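Local coordinates for protein cysteine desulfurase (Elizabethkingia anophelis NUHP1, PDB 5VPR) that probably catalyses the pyridoxal-phosphate-dependent removal of sulfur or selenium from cysteine, selenocysteine and their oxidised dimers, leaving L-alanine, at residues A[121-126]-A[164-169]. Residues are numbered along the deposited sequence; the frame is centred on the assembly and turned at random.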
# COMPACT_ATOMS: atom_id res chain seq x y z
N GLU A 121 16.22 -7.02 -20.27
CA GLU A 121 16.48 -6.17 -19.11
C GLU A 121 15.20 -5.92 -18.33
O GLU A 121 14.11 -5.80 -18.90
CB GLU A 121 17.11 -4.84 -19.55
CG GLU A 121 18.36 -5.01 -20.41
CD GLU A 121 19.09 -3.71 -20.68
OE1 GLU A 121 20.22 -3.77 -21.20
OE2 GLU A 121 18.54 -2.64 -20.38
N ILE A 122 15.34 -5.88 -17.00
CA ILE A 122 14.28 -5.58 -16.05
C ILE A 122 14.71 -4.34 -15.27
O ILE A 122 15.83 -4.30 -14.75
CB ILE A 122 14.01 -6.75 -15.09
CG1 ILE A 122 13.67 -8.03 -15.85
CG2 ILE A 122 12.90 -6.41 -14.12
CD1 ILE A 122 12.49 -7.91 -16.77
N ILE A 123 13.83 -3.35 -15.18
CA ILE A 123 14.10 -2.11 -14.46
C ILE A 123 13.18 -2.04 -13.25
O ILE A 123 11.96 -2.21 -13.38
CB ILE A 123 13.93 -0.87 -15.36
CG1 ILE A 123 14.88 -0.94 -16.57
CG2 ILE A 123 14.18 0.38 -14.57
CD1 ILE A 123 14.78 0.26 -17.53
N ILE A 124 13.76 -1.80 -12.07
CA ILE A 124 12.99 -1.66 -10.85
C ILE A 124 13.42 -0.38 -10.14
O ILE A 124 14.51 0.15 -10.37
CB ILE A 124 13.16 -2.87 -9.90
CG1 ILE A 124 14.61 -2.97 -9.41
CG2 ILE A 124 12.73 -4.16 -10.58
CD1 ILE A 124 14.83 -4.06 -8.38
N SER A 125 12.53 0.12 -9.29
CA SER A 125 12.86 1.28 -8.47
C SER A 125 13.60 0.84 -7.21
O SER A 125 13.58 -0.33 -6.82
CB SER A 125 11.59 2.05 -8.10
OG SER A 125 10.59 1.20 -7.54
N TYR A 126 14.28 1.81 -6.58
CA TYR A 126 15.17 1.60 -5.42
C TYR A 126 14.80 0.45 -4.48
O TYR A 126 13.79 0.50 -3.79
CB TYR A 126 15.26 2.90 -4.61
N ASP A 164 15.64 7.51 -19.83
CA ASP A 164 15.90 8.03 -21.17
C ASP A 164 17.07 7.32 -21.84
O ASP A 164 17.09 7.20 -23.07
CB ASP A 164 16.17 9.54 -21.10
CG ASP A 164 14.92 10.35 -20.81
OD1 ASP A 164 13.81 9.76 -20.78
OD2 ASP A 164 15.03 11.58 -20.62
N GLU A 165 18.03 6.82 -21.06
CA GLU A 165 19.15 6.06 -21.61
C GLU A 165 18.97 4.55 -21.51
O GLU A 165 19.47 3.82 -22.38
CB GLU A 165 20.45 6.47 -20.90
N TRP A 166 18.26 4.05 -20.49
CA TRP A 166 18.14 2.61 -20.27
C TRP A 166 17.08 1.94 -21.14
O TRP A 166 17.24 0.78 -21.51
CB TRP A 166 17.80 2.32 -18.81
CG TRP A 166 18.89 2.62 -17.84
CD1 TRP A 166 20.13 3.10 -18.12
CD2 TRP A 166 18.82 2.46 -16.42
NE1 TRP A 166 20.85 3.25 -16.95
CE2 TRP A 166 20.07 2.85 -15.90
CE3 TRP A 166 17.83 2.01 -15.54
CZ2 TRP A 166 20.35 2.82 -14.53
CZ3 TRP A 166 18.11 1.98 -14.18
CH2 TRP A 166 19.36 2.38 -13.70
N LEU A 167 15.98 2.63 -21.45
CA LEU A 167 14.88 1.98 -22.16
C LEU A 167 15.29 1.62 -23.58
O LEU A 167 15.87 2.44 -24.30
CB LEU A 167 13.65 2.88 -22.16
CG LEU A 167 13.00 3.07 -20.79
CD1 LEU A 167 11.98 4.22 -20.81
CD2 LEU A 167 12.36 1.76 -20.34
N SER A 168 15.00 0.39 -24.00
CA SER A 168 15.32 -0.06 -25.35
C SER A 168 14.44 -1.26 -25.70
O SER A 168 13.54 -1.63 -24.94
CB SER A 168 16.81 -0.41 -25.46
OG SER A 168 17.09 -1.59 -24.71
N GLU A 169 14.72 -1.87 -26.86
CA GLU A 169 14.05 -3.11 -27.22
C GLU A 169 14.35 -4.23 -26.24
O GLU A 169 13.65 -5.25 -26.24
CB GLU A 169 14.45 -3.56 -28.63
CG GLU A 169 15.81 -4.26 -28.70
CD GLU A 169 17.00 -3.30 -28.68
OE1 GLU A 169 16.81 -2.11 -28.34
OE2 GLU A 169 18.12 -3.73 -29.02
O HOH W 1 16.29 -1.27 -20.07
O HOH W 2 19.37 -1.24 -22.62
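Ile123, on strand 121-125, faces Trp166, the last residue of the short helix 163-166, with 8.5 Å between their CA atoms, and the CA atoms of Glu121 and Ser168 lie 8.8 Å apart; at this spacing the backbones do not touch. Leu167 is the first residue to leave the helical conformation, and the chain runs on from there into strand 171-177, which pairs in parallel with strand 121-125. Ile123 carries the apolar half of the contact. Its CG1 branch is anti to the carbonyl carbon (chi1 -60°) and stretched out to CD1 (chi2 -180°), which brings that methyl 3.9 Å from CB of Trp166, at the edge of the indole. The CG2 methyl sits alongside, 4.1 Å from Trp166 CE3. CD1 also meets CD2 of Leu167 at 4.0 Å, the two side chains crossing nearly at right angles. The polar half runs through water. The extended Glu121 side chain presents OE2 to a water that donates to it (2.7 Å) and to Trp166 O; a second water donates to the same two oxygens and accepts from Ser168 OG at 3.1 Å. Arg148 of the edge strand 146-150 forms a salt bridge with Glu121 OE2 and a cation-pi contact with Trp166. Two waters thus satisfy a carbonyl at the helix end and, with the Ile123 methyls, join it to the mixed seven-stranded sheet of this class-V aminotransferase fold, where Glu121 also bonds through its backbone to Lys170 and Lys172, while Arg148 probably helps keep the carboxylate ionised.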